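Local coordinates for protein mini spindles (Drosophila melanogaster, PDB 5VJC) that probably binds tubulin through its HEAT-repeat TOG domain and so promotes microtubule dynamics and mitotic spindle formation, at residues Pro6-Asn11 and Lys83-Asn88; Val118-Ile123 and Leu160-Leu165; Tyr175-Leu180 and Asp193-Leu198. One frame throughout, in Å; residues are numbered along the deposited sequence.

Interaction 1 of 3, residues Pro6-Asn11 and Lys83-Asn88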
ATOM      1  N   PRO A   6     -22.566 -17.244  -8.798  1.00 61.97           N
ATOM      2  CA  PRO A   6     -21.435 -17.083  -7.870  1.00 56.85           C
ATOM      3  C   PRO A   6     -21.056 -15.616  -7.734  1.00 48.69           C
ATOM      4  O   PRO A   6     -21.323 -14.852  -8.660  1.00 51.47           O
ATOM      5  CB  PRO A   6     -20.313 -17.894  -8.529  1.00 52.10           C
ATOM      6  CG  PRO A   6     -20.649 -17.867  -9.990  1.00 61.38           C
ATOM      7  CD  PRO A   6     -22.160 -17.891 -10.059  1.00 58.95           C
ATOM      8  N   LEU A   7     -20.475 -15.228  -6.602  1.00 48.94           N
ATOM      9  CA  LEU A   7     -20.098 -13.833  -6.379  1.00 43.80           C
ATOM     10  C   LEU A   7     -19.163 -13.347  -7.481  1.00 38.86           C
ATOM     11  O   LEU A   7     -19.348 -12.273  -8.061  1.00 42.99           O
ATOM     12  CB  LEU A   7     -19.421 -13.663  -5.011  1.00 41.11           C
ATOM     13  CG  LEU A   7     -20.268 -13.918  -3.765  1.00 44.68           C
ATOM     14  CD1 LEU A   7     -19.481 -13.540  -2.522  1.00 44.17           C
ATOM     15  CD2 LEU A   7     -21.581 -13.146  -3.821  1.00 39.56           C
ATOM     16  N   LEU A   8     -18.155 -14.157  -7.760  1.00 36.62           N
ATOM     17  CA  LEU A   8     -17.145 -13.812  -8.738  1.00 34.67           C
ATOM     18  C   LEU A   8     -17.061 -14.925  -9.767  1.00 41.10           C
ATOM     19  O   LEU A   8     -17.182 -16.103  -9.428  1.00 37.11           O
ATOM     20  CB  LEU A   8     -15.785 -13.599  -8.067  1.00 34.00           C
ATOM     21  CG  LEU A   8     -15.718 -12.466  -7.049  1.00 28.74           C
ATOM     22  CD1 LEU A   8     -14.341 -12.430  -6.423  1.00 31.44           C
ATOM     23  CD2 LEU A   8     -16.046 -11.129  -7.708  1.00 26.89           C
ATOM     24  N   CYS A   9     -16.850 -14.554 -11.021  1.00 38.67           N
ATOM     25  CA  CYS A   9     -16.810 -15.552 -12.079  1.00 43.71           C
ATOM     26  C   CYS A   9     -15.363 -15.806 -12.511  1.00 41.52           C
ATOM     27  O   CYS A   9     -14.629 -14.867 -12.831  1.00 40.19           O
ATOM     28  CB  CYS A   9     -17.687 -15.098 -13.253  1.00 38.99           C
ATOM     29  SG  CYS A   9     -17.626 -16.165 -14.725  1.00 60.58           S
ATOM     30  N   ALA A  10     -14.938 -17.069 -12.478  1.00 40.81           N
ATOM     31  CA  ALA A  10     -13.637 -17.421 -13.028  1.00 43.02           C
ATOM     32  C   ALA A  10     -13.707 -17.283 -14.537  1.00 47.95           C
ATOM     33  O   ALA A  10     -14.387 -18.052 -15.218  1.00 56.94           O
ATOM     34  CB  ALA A  10     -13.222 -18.834 -12.635  1.00 44.88           C
ATOM     35  N   ASN A  11     -13.030 -16.270 -15.052  1.00 42.39           N
ATOM     36  CA  ASN A  11     -12.971 -16.040 -16.479  1.00 41.83           C
ATOM     37  C   ASN A  11     -11.638 -15.392 -16.765  1.00 41.10           C
ATOM     38  O   ASN A  11     -10.829 -15.209 -15.844  1.00 35.01           O
ATOM     39  CB  ASN A  11     -14.149 -15.181 -16.951  1.00 39.39           C
ATOM     40  CG  ASN A  11     -14.222 -13.841 -16.237  1.00 41.75           C
ATOM     41  OD1 ASN A  11     -13.200 -13.210 -15.976  1.00 37.91           O
ATOM     42  ND2 ASN A  11     -15.443 -13.401 -15.915  1.00 36.94           N
ATOM     43  N   LYS A  83      -9.890 -19.480  -7.144  1.00 40.95           N
ATOM     44  CA  LYS A  83      -9.617 -19.288  -8.565  1.00 40.78           C
ATOM     45  C   LYS A  83     -10.335 -18.026  -9.063  1.00 35.02           C
ATOM     46  O   LYS A  83      -9.737 -17.153  -9.705  1.00 31.36           O
ATOM     47  CB  LYS A  83     -10.056 -20.516  -9.374  1.00 46.62           C
ATOM     48  CG  LYS A  83      -9.487 -20.600 -10.789  1.00 46.72           C
ATOM     49  CD  LYS A  83      -8.212 -19.764 -10.973  1.00 50.80           C
ATOM     50  CE  LYS A  83      -7.590 -19.994 -12.354  1.00 57.86           C
ATOM     51  NZ  LYS A  83      -6.468 -19.045 -12.626  1.00 56.48           N
ATOM     52  N   ALA A  84     -11.611 -17.924  -8.728  1.00 32.51           N
ATOM     53  CA  ALA A  84     -12.419 -16.775  -9.121  1.00 35.20           C
ATOM     54  C   ALA A  84     -11.871 -15.463  -8.527  1.00 29.88           C
ATOM     55  O   ALA A  84     -11.766 -14.458  -9.230  1.00 28.50           O
ATOM     56  CB  ALA A  84     -13.870 -16.993  -8.711  1.00 37.07           C
ATOM     57  N   LEU A  85     -11.500 -15.487  -7.248  1.00 35.95           N
ATOM     58  CA  LEU A  85     -10.871 -14.319  -6.620  1.00 31.86           C
ATOM     59  C   LEU A  85      -9.686 -13.862  -7.469  1.00 27.58           C
ATOM     60  O   LEU A  85      -9.633 -12.704  -7.871  1.00 27.30           O
ATOM     61  CB  LEU A  85     -10.427 -14.618  -5.173  1.00 34.78           C
ATOM     62  CG  LEU A  85      -9.959 -13.402  -4.349  1.00 29.88           C
ATOM     63  CD1 LEU A  85      -8.522 -13.008  -4.664  1.00 28.87           C
ATOM     64  CD2 LEU A  85     -10.890 -12.246  -4.623  1.00 30.37           C
ATOM     65  N   VAL A  86      -8.763 -14.770  -7.776  1.00 25.10           N
ATOM     66  CA  VAL A  86      -7.595 -14.416  -8.589  1.00 26.26           C
ATOM     67  C   VAL A  86      -7.961 -13.850  -9.970  1.00 28.81           C
ATOM     68  O   VAL A  86      -7.371 -12.860 -10.424  1.00 25.05           O
ATOM     69  CB  VAL A  86      -6.652 -15.629  -8.775  1.00 33.24           C
ATOM     70  CG1 VAL A  86      -5.517 -15.294  -9.750  1.00 30.42           C
ATOM     71  CG2 VAL A  86      -6.086 -16.061  -7.413  1.00 36.36           C
ATOM     72  N   CYS A  87      -8.923 -14.482 -10.635  1.00 30.14           N
ATOM     73  CA  CYS A  87      -9.453 -13.979 -11.901  1.00 29.96           C
ATOM     74  C   CYS A  87     -10.018 -12.547 -11.801  1.00 29.42           C
ATOM     75  O   CYS A  87     -10.029 -11.797 -12.791  1.00 26.90           O
ATOM     76  CB  CYS A  87     -10.538 -14.933 -12.424  1.00 32.01           C
ATOM     77  SG  CYS A  87      -9.886 -16.537 -12.949  1.00 37.91           S
ATOM     78  N   ASN A  88     -10.503 -12.173 -10.620  1.00 26.06           N
ATOM     79  CA  ASN A  88     -11.078 -10.850 -10.447  1.00 25.57           C
ATOM     80  C   ASN A  88     -10.270  -9.978  -9.467  1.00 23.57           C
ATOM     81  O   ASN A  88     -10.746  -8.946  -9.012  1.00 22.51           O
ATOM     82  CB  ASN A  88     -12.530 -10.973  -9.982  1.00 25.77           C
ATOM     83  CG  ASN A  88     -13.423 -11.620 -11.030  1.00 28.17           C
ATOM     84  OD1 ASN A  88     -14.007 -10.930 -11.850  1.00 29.62           O
ATOM     85  ND2 ASN A  88     -13.524 -12.949 -11.004  1.00 28.66           N
TER
HETATM   86  O   HOH W   1     -16.600 -11.988 -11.827  1.00 27.44           O
HETATM   87  O   HOH W   2      -9.581 -12.994 -15.381  1.00 28.12           O
HETATM   88  O   HOH W   3     -12.812 -11.031 -14.360  1.00 29.92           O

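Interaction 2 of 3, residues Val118-Ile123 and Leu160-Leu165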
ATOM      1  N   VAL A 118      -6.565 -12.750   1.403  1.00 24.18           N
ATOM      2  CA  VAL A 118      -6.313 -12.729  -0.044  1.00 22.38           C
ATOM      3  C   VAL A 118      -4.837 -12.907  -0.378  1.00 27.00           C
ATOM      4  O   VAL A 118      -4.484 -13.739  -1.212  1.00 23.12           O
ATOM      5  CB  VAL A 118      -6.799 -11.410  -0.680  1.00 22.12           C
ATOM      6  CG1 VAL A 118      -6.245 -11.244  -2.101  1.00 20.84           C
ATOM      7  CG2 VAL A 118      -8.324 -11.365  -0.692  1.00 21.79           C
ATOM      8  N   PHE A 119      -3.966 -12.132   0.266  1.00 24.61           N
ATOM      9  CA  PHE A 119      -2.558 -12.193  -0.117  1.00 24.29           C
ATOM     10  C   PHE A 119      -1.907 -13.496   0.326  1.00 24.17           C
ATOM     11  O   PHE A 119      -1.007 -13.984  -0.352  1.00 24.92           O
ATOM     12  CB  PHE A 119      -1.802 -10.958   0.398  1.00 21.08           C
ATOM     13  CG  PHE A 119      -1.930  -9.796  -0.535  1.00 23.90           C
ATOM     14  CD1 PHE A 119      -1.024  -9.616  -1.564  1.00 24.02           C
ATOM     15  CD2 PHE A 119      -3.023  -8.948  -0.450  1.00 24.52           C
ATOM     16  CE1 PHE A 119      -1.173  -8.583  -2.477  1.00 20.89           C
ATOM     17  CE2 PHE A 119      -3.180  -7.896  -1.357  1.00 24.98           C
ATOM     18  CZ  PHE A 119      -2.253  -7.719  -2.371  1.00 21.72           C
ATOM     19  N   GLN A 120      -2.409 -14.094   1.409  1.00 29.40           N
ATOM     20  CA  GLN A 120      -1.997 -15.450   1.766  1.00 29.00           C
ATOM     21  C   GLN A 120      -2.323 -16.457   0.651  1.00 28.61           C
ATOM     22  O   GLN A 120      -1.482 -17.293   0.290  1.00 31.42           O
ATOM     23  CB  GLN A 120      -2.646 -15.908   3.075  1.00 29.44           C
ATOM     24  CG  GLN A 120      -1.964 -17.177   3.614  1.00 34.72           C
ATOM     25  CD  GLN A 120      -0.452 -16.995   3.736  1.00 36.94           C
ATOM     26  OE1 GLN A 120       0.017 -16.081   4.425  1.00 37.93           O
ATOM     27  NE2 GLN A 120       0.319 -17.847   3.054  1.00 34.44           N
ATOM     28  N   VAL A 121      -3.526 -16.375   0.094  1.00 27.27           N
ATOM     29  CA  VAL A 121      -3.878 -17.202  -1.073  1.00 28.41           C
ATOM     30  C   VAL A 121      -2.919 -16.955  -2.240  1.00 25.16           C
ATOM     31  O   VAL A 121      -2.417 -17.906  -2.859  1.00 30.34           O
ATOM     32  CB  VAL A 121      -5.333 -16.953  -1.525  1.00 30.99           C
ATOM     33  CG1 VAL A 121      -5.611 -17.588  -2.900  1.00 30.62           C
ATOM     34  CG2 VAL A 121      -6.286 -17.520  -0.491  1.00 34.43           C
ATOM     35  N   LEU A 122      -2.613 -15.692  -2.521  1.00 23.39           N
ATOM     36  CA  LEU A 122      -1.691 -15.381  -3.622  1.00 26.49           C
ATOM     37  C   LEU A 122      -0.294 -15.969  -3.372  1.00 27.99           C
ATOM     38  O   LEU A 122       0.358 -16.496  -4.287  1.00 27.18           O
ATOM     39  CB  LEU A 122      -1.591 -13.870  -3.825  1.00 20.73           C
ATOM     40  CG  LEU A 122      -2.918 -13.141  -4.062  1.00 23.84           C
ATOM     41  CD1 LEU A 122      -2.677 -11.654  -4.357  1.00 21.76           C
ATOM     42  CD2 LEU A 122      -3.718 -13.807  -5.180  1.00 23.46           C
ATOM     43  N   ILE A 123       0.165 -15.875  -2.130  1.00 27.21           N
ATOM     44  CA  ILE A 123       1.463 -16.445  -1.762  1.00 28.95           C
ATOM     45  C   ILE A 123       1.448 -17.970  -1.902  1.00 26.48           C
ATOM     46  O   ILE A 123       2.363 -18.553  -2.486  1.00 32.40           O
ATOM     47  CB  ILE A 123       1.852 -16.042  -0.339  1.00 31.57           C
ATOM     48  CG1 ILE A 123       2.053 -14.516  -0.287  1.00 26.85           C
ATOM     49  CG2 ILE A 123       3.107 -16.825   0.118  1.00 31.72           C
ATOM     50  CD1 ILE A 123       2.089 -13.932   1.110  1.00 24.48           C
ATOM     51  N   LEU A 160       0.914  -4.778   3.622  1.00 17.39           N
ATOM     52  CA  LEU A 160       2.060  -4.289   2.860  1.00 21.25           C
ATOM     53  C   LEU A 160       3.211  -5.311   2.888  1.00 23.67           C
ATOM     54  O   LEU A 160       3.911  -5.539   1.881  1.00 20.36           O
ATOM     55  CB  LEU A 160       2.538  -2.940   3.397  1.00 21.45           C
ATOM     56  CG  LEU A 160       3.584  -2.222   2.530  1.00 28.25           C
ATOM     57  CD1 LEU A 160       2.963  -1.610   1.263  1.00 21.13           C
ATOM     58  CD2 LEU A 160       4.315  -1.153   3.316  1.00 21.94           C
ATOM     59  N   ARG A 161       3.364  -5.988   4.019  1.00 21.04           N
ATOM     60  CA  ARG A 161       4.488  -6.916   4.139  1.00 22.59           C
ATOM     61  C   ARG A 161       4.198  -8.268   3.510  1.00 23.22           C
ATOM     62  O   ARG A 161       5.100  -9.094   3.375  1.00 24.06           O
ATOM     63  CB  ARG A 161       4.881  -7.052   5.600  1.00 24.61           C
ATOM     64  CG  ARG A 161       5.561  -5.769   6.073  1.00 25.55           C
ATOM     65  CD  ARG A 161       5.866  -5.781   7.563  1.00 26.41           C
ATOM     66  NE  ARG A 161       6.349  -4.473   7.986  1.00 28.21           N
ATOM     67  CZ  ARG A 161       6.842  -4.212   9.194  1.00 31.91           C
ATOM     68  NH1 ARG A 161       6.952  -5.187  10.093  1.00 25.87           N
ATOM     69  NH2 ARG A 161       7.257  -2.981   9.485  1.00 30.52           N
ATOM     70  N   GLN A 162       2.955  -8.458   3.078  1.00 21.09           N
ATOM     71  CA  GLN A 162       2.616  -9.538   2.168  1.00 24.06           C
ATOM     72  C   GLN A 162       2.798  -9.126   0.706  1.00 21.83           C
ATOM     73  O   GLN A 162       3.237  -9.923  -0.098  1.00 19.86           O
ATOM     74  CB  GLN A 162       1.175  -9.982   2.373  1.00 24.55           C
ATOM     75  CG  GLN A 162       0.906 -10.625   3.713  1.00 30.06           C
ATOM     76  CD  GLN A 162      -0.551 -10.919   3.850  1.00 25.25           C
ATOM     77  OE1 GLN A 162      -1.389  -9.996   3.804  1.00 26.12           O
ATOM     78  NE2 GLN A 162      -0.888 -12.206   3.948  1.00 25.08           N
ATOM     79  N   VAL A 163       2.423  -7.890   0.373  1.00 23.98           N
ATOM     80  CA  VAL A 163       2.545  -7.410  -1.000  1.00 22.34           C
ATOM     81  C   VAL A 163       3.972  -7.551  -1.522  1.00 24.26           C
ATOM     82  O   VAL A 163       4.183  -7.967  -2.673  1.00 22.18           O
ATOM     83  CB  VAL A 163       2.098  -5.944  -1.118  1.00 21.58           C
ATOM     84  CG1 VAL A 163       2.380  -5.411  -2.515  1.00 21.97           C
ATOM     85  CG2 VAL A 163       0.596  -5.824  -0.805  1.00 20.97           C
ATOM     86  N   ILE A 164       4.962  -7.234  -0.684  1.00 20.82           N
ATOM     87  CA  ILE A 164       6.344  -7.270  -1.134  1.00 25.54           C
ATOM     88  C   ILE A 164       6.800  -8.686  -1.466  1.00 23.30           C
ATOM     89  O   ILE A 164       7.818  -8.852  -2.099  1.00 22.70           O
ATOM     90  CB  ILE A 164       7.333  -6.691  -0.094  1.00 23.43           C
ATOM     91  CG1 ILE A 164       7.272  -7.509   1.201  1.00 25.52           C
ATOM     92  CG2 ILE A 164       7.035  -5.238   0.162  1.00 34.40           C
ATOM     93  CD1 ILE A 164       7.913  -6.814   2.393  1.00 30.58           C
ATOM     94  N   LEU A 165       6.045  -9.697  -1.047  1.00 22.19           N
ATOM     95  CA  LEU A 165       6.388 -11.072  -1.397  1.00 19.99           C
ATOM     96  C   LEU A 165       5.876 -11.435  -2.792  1.00 26.38           C
ATOM     97  O   LEU A 165       6.339 -12.406  -3.381  1.00 27.63           O
ATOM     98  CB  LEU A 165       5.823 -12.042  -0.359  1.00 21.49           C
ATOM     99  CG  LEU A 165       6.280 -11.720   1.077  1.00 31.09           C
ATOM    100  CD1 LEU A 165       5.624 -12.633   2.112  1.00 28.84           C
ATOM    101  CD2 LEU A 165       7.799 -11.795   1.164  1.00 28.34           C
TER
HETATM  102  O   HOH W   4       1.309 -13.830   4.910  1.00 38.58           O

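Interaction 3 of 3, residues Tyr175-Leu180 and Asp193-Leu198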
ATOM      1  N   TYR A 175       7.191   3.440  -3.469  1.00 22.47           N
ATOM      2  CA  TYR A 175       5.895   3.960  -2.987  1.00 23.38           C
ATOM      3  C   TYR A 175       5.939   4.453  -1.539  1.00 25.73           C
ATOM      4  O   TYR A 175       5.318   5.459  -1.190  1.00 28.26           O
ATOM      5  CB  TYR A 175       4.816   2.895  -3.126  1.00 22.03           C
ATOM      6  CG  TYR A 175       4.389   2.667  -4.562  1.00 26.21           C
ATOM      7  CD1 TYR A 175       3.904   3.720  -5.335  1.00 30.53           C
ATOM      8  CD2 TYR A 175       4.456   1.413  -5.136  1.00 26.11           C
ATOM      9  CE1 TYR A 175       3.506   3.525  -6.661  1.00 30.91           C
ATOM     10  CE2 TYR A 175       4.058   1.203  -6.453  1.00 27.58           C
ATOM     11  CZ  TYR A 175       3.583   2.270  -7.209  1.00 31.62           C
ATOM     12  OH  TYR A 175       3.176   2.080  -8.508  1.00 30.26           O
ATOM     13  N   VAL A 176       6.678   3.749  -0.689  1.00 22.52           N
ATOM     14  CA  VAL A 176       6.852   4.200   0.679  1.00 23.39           C
ATOM     15  C   VAL A 176       7.590   5.526   0.729  1.00 21.33           C
ATOM     16  O   VAL A 176       7.193   6.424   1.497  1.00 21.65           O
ATOM     17  CB  VAL A 176       7.613   3.169   1.537  1.00 22.61           C
ATOM     18  CG1 VAL A 176       7.848   3.759   2.954  1.00 19.23           C
ATOM     19  CG2 VAL A 176       6.791   1.896   1.620  1.00 21.00           C
ATOM     20  N   MET A 177       8.649   5.642  -0.082  1.00 20.50           N
ATOM     21  CA  MET A 177       9.402   6.897  -0.220  1.00 25.99           C
ATOM     22  C   MET A 177       8.485   8.116  -0.519  1.00 27.93           C
ATOM     23  O   MET A 177       8.742   9.228  -0.045  1.00 25.03           O
ATOM     24  CB  MET A 177      10.462   6.776  -1.330  1.00 25.39           C
ATOM     25  CG  MET A 177      11.746   6.020  -0.930  1.00 30.19           C
ATOM     26  SD  MET A 177      12.647   6.784   0.465  1.00 30.33           S
ATOM     27  CE  MET A 177      13.162   8.334  -0.269  1.00 32.46           C
ATOM     28  N   GLU A 178       7.426   7.904  -1.297  1.00 25.20           N
ATOM     29  CA  GLU A 178       6.516   9.007  -1.663  1.00 31.13           C
ATOM     30  C   GLU A 178       5.822   9.553  -0.445  1.00 31.99           C
ATOM     31  O   GLU A 178       5.462  10.730  -0.403  1.00 26.67           O
ATOM     32  CB  GLU A 178       5.467   8.556  -2.679  1.00 32.02           C
ATOM     33  CG  GLU A 178       6.018   8.308  -4.059  1.00 35.24           C
ATOM     34  CD  GLU A 178       6.772   9.517  -4.601  1.00 48.17           C
ATOM     35  OE1 GLU A 178       6.201  10.634  -4.598  1.00 46.48           O
ATOM     36  OE2 GLU A 178       7.949   9.354  -5.007  1.00 48.51           O
ATOM     37  N   GLY A 179       5.673   8.694   0.566  1.00 30.19           N
ATOM     38  CA  GLY A 179       5.025   9.056   1.809  1.00 25.32           C
ATOM     39  C   GLY A 179       5.774  10.117   2.588  1.00 31.01           C
ATOM     40  O   GLY A 179       5.190  10.767   3.442  1.00 30.87           O
ATOM     41  N   LEU A 180       7.059  10.319   2.297  1.00 27.87           N
ATOM     42  CA  LEU A 180       7.799  11.378   2.989  1.00 31.52           C
ATOM     43  C   LEU A 180       7.293  12.780   2.608  1.00 30.83           C
ATOM     44  O   LEU A 180       7.584  13.748   3.301  1.00 33.32           O
ATOM     45  CB  LEU A 180       9.306  11.286   2.706  1.00 32.91           C
ATOM     46  CG  LEU A 180      10.017   9.963   3.005  1.00 32.47           C
ATOM     47  CD1 LEU A 180      11.502  10.150   2.888  1.00 31.93           C
ATOM     48  CD2 LEU A 180       9.643   9.423   4.381  1.00 30.67           C
ATOM     49  N   ASP A 193       9.573   4.702   9.482  1.00 21.97           N
ATOM     50  CA  ASP A 193       9.708   3.410  10.168  1.00 24.05           C
ATOM     51  C   ASP A 193       9.628   2.222   9.181  1.00 23.97           C
ATOM     52  O   ASP A 193      10.329   1.221   9.335  1.00 24.68           O
ATOM     53  CB  ASP A 193       8.625   3.244  11.258  1.00 24.40           C
ATOM     54  CG  ASP A 193       8.846   4.160  12.471  1.00 29.52           C
ATOM     55  OD1 ASP A 193       9.915   4.793  12.575  1.00 30.48           O
ATOM     56  OD2 ASP A 193       7.935   4.244  13.324  1.00 29.58           O
ATOM     57  N   GLU A 194       8.772   2.325   8.173  1.00 21.61           N
ATOM     58  CA  GLU A 194       8.677   1.256   7.187  1.00 21.37           C
ATOM     59  C   GLU A 194       9.947   1.194   6.341  1.00 24.10           C
ATOM     60  O   GLU A 194      10.447   0.107   6.038  1.00 23.47           O
ATOM     61  CB  GLU A 194       7.430   1.440   6.309  1.00 26.88           C
ATOM     62  CG  GLU A 194       7.025   0.150   5.572  1.00 27.66           C
ATOM     63  CD  GLU A 194       6.631  -0.986   6.521  1.00 27.00           C
ATOM     64  OE1 GLU A 194       6.402  -0.741   7.733  1.00 27.09           O
ATOM     65  OE2 GLU A 194       6.505  -2.130   6.049  1.00 24.63           O
ATOM     66  N   LEU A 195      10.494   2.352   5.977  1.00 23.94           N
ATOM     67  CA  LEU A 195      11.748   2.363   5.241  1.00 23.09           C
ATOM     68  C   LEU A 195      12.839   1.648   6.046  1.00 28.48           C
ATOM     69  O   LEU A 195      13.630   0.882   5.491  1.00 26.62           O
ATOM     70  CB  LEU A 195      12.174   3.793   4.896  1.00 27.76           C
ATOM     71  CG  LEU A 195      11.246   4.514   3.890  1.00 26.64           C
ATOM     72  CD1 LEU A 195      11.470   6.031   3.866  1.00 26.59           C
ATOM     73  CD2 LEU A 195      11.371   3.916   2.465  1.00 24.70           C
ATOM     74  N   THR A 196      12.849   1.879   7.352  1.00 27.25           N
ATOM     75  CA  THR A 196      13.823   1.244   8.241  1.00 26.62           C
ATOM     76  C   THR A 196      13.642  -0.277   8.209  1.00 28.56           C
ATOM     77  O   THR A 196      14.621  -1.025   8.103  1.00 28.32           O
ATOM     78  CB  THR A 196      13.688   1.760   9.691  1.00 26.11           C
ATOM     79  OG1 THR A 196      13.777   3.189   9.707  1.00 28.62           O
ATOM     80  CG2 THR A 196      14.780   1.161  10.608  1.00 29.73           C
ATOM     81  N   PHE A 197      12.390  -0.731   8.288  1.00 24.39           N
ATOM     82  CA  PHE A 197      12.119  -2.163   8.219  1.00 31.41           C
ATOM     83  C   PHE A 197      12.615  -2.748   6.892  1.00 28.78           C
ATOM     84  O   PHE A 197      13.279  -3.791   6.857  1.00 28.76           O
ATOM     85  CB  PHE A 197      10.622  -2.449   8.408  1.00 23.45           C
ATOM     86  CG  PHE A 197      10.222  -3.847   8.003  1.00 29.82           C
ATOM     87  CD1 PHE A 197      10.368  -4.908   8.890  1.00 35.63           C
ATOM     88  CD2 PHE A 197       9.725  -4.101   6.736  1.00 28.53           C
ATOM     89  CE1 PHE A 197      10.010  -6.195   8.508  1.00 35.37           C
ATOM     90  CE2 PHE A 197       9.364  -5.383   6.355  1.00 31.98           C
ATOM     91  CZ  PHE A 197       9.502  -6.426   7.249  1.00 33.54           C
ATOM     92  N   LEU A 198      12.312  -2.065   5.797  1.00 23.82           N
ATOM     93  CA  LEU A 198      12.696  -2.548   4.475  1.00 21.42           C
ATOM     94  C   LEU A 198      14.213  -2.579   4.277  1.00 26.43           C
ATOM     95  O   LEU A 198      14.754  -3.504   3.656  1.00 24.52           O
ATOM     96  CB  LEU A 198      12.055  -1.670   3.392  1.00 21.44           C
ATOM     97  CG  LEU A 198      10.548  -1.852   3.249  1.00 23.70           C
ATOM     98  CD1 LEU A 198      10.010  -0.814   2.268  1.00 23.27           C
ATOM     99  CD2 LEU A 198      10.231  -3.285   2.799  1.00 23.96           C
TER

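Interaction 1 of 3, residues Pro6-Asn11 and Lys83-Asn88
Asn-88 carries the polar part of this contact, and its side chain can be followed atom by atom. CG lies beside the backbone N, anti to the carbonyl carbon (chi1 -65°), so the amide turns back over the last turn of helix 82-87. CB is brushed by the CD2 methyl of Leu-8, which slides past it in the opposite direction. At the tip, ND2 gives two hydrogen bonds. One goes to Cys-9 O across the contact, at 2.9 Å and 156°. The other, at 168°, goes to Ala-84 O in its own helix, which also accepts from the backbone N of Asn-88. Both acceptors lie close to the amide plane, and ND2 stands above each carbonyl plane. The two bonds should fix the amide's rotation. On the other branch, OD1 takes a bond from a water that also accepts from Cys-9 N, the latter at 2.7 Å.

The contact lays the extended N-terminal loop against a helix near one end of the all-helical HEAT-repeat TOG domain. Beside the amide, the packing is largely apolar. Ala-84 CB sits 3.9 Å from Leu-8 CB and also rests against the carbonyl Leu-8 O at 3.5 Å. Leu-8 and Leu-85 lie side by side, with CD1 of the first 3.9 Å from CD2 of the second. Leu-8 also touches Leu-74 of helix 64-77. Further along, Cys-87 SG lies 4.1 Å from Ala-10 CB. A second water joins the backbone carbonyls of Asn-11 and Cys-87, and Asn-11 OD1 takes the backbone N-H of Ala-13.

Interaction 2 of 3, residues Val118-Ile123 and Leu160-Leu165
Val-118 packs elsewhere, on Leu-85 and Leu-89. Phe-119 comes next and points at helix 150-166. Its CB rests against the amide of Gln-162, 3.6 Å from OE1. That oxygen is buried here and has no partner in the model. The ring is held on both faces. Val-163 CG2 stands over one, 4.0 Å from the centroid and 27° off the normal, a CH-pi contact. Leu-122 CD1 lies on the opposite face, offset toward the rim. An alanine at Phe-119 would remove the ring between these two methyl groups and would probably loosen the packing of the two helices.

Segments 118-123 and 160-165 run nearly parallel, their axes 21° apart and 9.7 Å from each other at the closest, as neighbours on one side of a HEAT-repeat solenoid. Gln-120 follows, its chain bent at chi2 (53°). Its OE1 accepts from a water at 2.6 Å, and the same water accepts from Gln-162 NE2 at 2.9 Å. The two side chains cross at about a right angle. Each has a direct bond too: Gln-162 NE2 to Val-116 O, and Gln-120 NE2 to Asp-124. Ile-123 closes the segment, with its CD1 meeting Leu-165 CD1 obliquely at 3.9 Å.

Interaction 3 of 3, residues Tyr175-Leu180 and Asp193-Leu198
Glu-194 OE1 is gripped by one named partner, Arg-161 NH2 of helix 150-166, in a salt bridge; none of the grip comes from segment 175-180. The other carboxylate oxygen, OE2, is also hydrogen-bonded beyond these two segments. The chain bends at chi2 (63°), which takes the charged end away from segment 175-180 and leaves CB 4.1 Å from Val-176 CG1.

The rest of the contact is apolar and centres on Leu-195. Its CG and CD2 both lie 3.6 Å from Val-176 CG1, and the two side chains slide past each other in opposite directions. Met-177 is bent at chi2 and chi3 and crosses Leu-195 at about a right angle. Its SD touches both methyls, at 3.7 Å from CD1. Leu-180 meets Leu-195 tip to tip, CD2 to CD1 at 3.9 Å. Val-176 CG2 reaches Leu-198 CD1 more loosely. Helices 169-178 and 185-202 thus pack as consecutive helices of the HEAT-repeat array. Leu-195 also touches Ile-215 and Cys-233 of the helices that follow.

No hydrogen bond crosses between the segments, so their fit rests on the shapes of the apolar side chains. The buried carboxylate has its charge met by Arg-161, which probably keeps it ionised.

How the interactions relate
The centre of interaction 1 lies about 23 Å from the centre of the chain, near one end; those of interactions 2 and 3 are each about 11 Å from it. Interaction 3 is buried; the other two are partly buried and include bound water. Interaction 1 fixes a loop to a helix with a direct hydrogen bond. The other two join helix to helix without one. Interactions 1 and 2 meet through Leu-85 on Val-118 and Val-86 on Leu-122. Interactions 2 and 3 meet through the Arg-161 to Glu-194 salt bridge, a cation-pi contact of Arg-161 with Phe-197, and Ile-164 on Leu-198. Interactions 1 and 3 do not touch; their centres are about 33 Å apart.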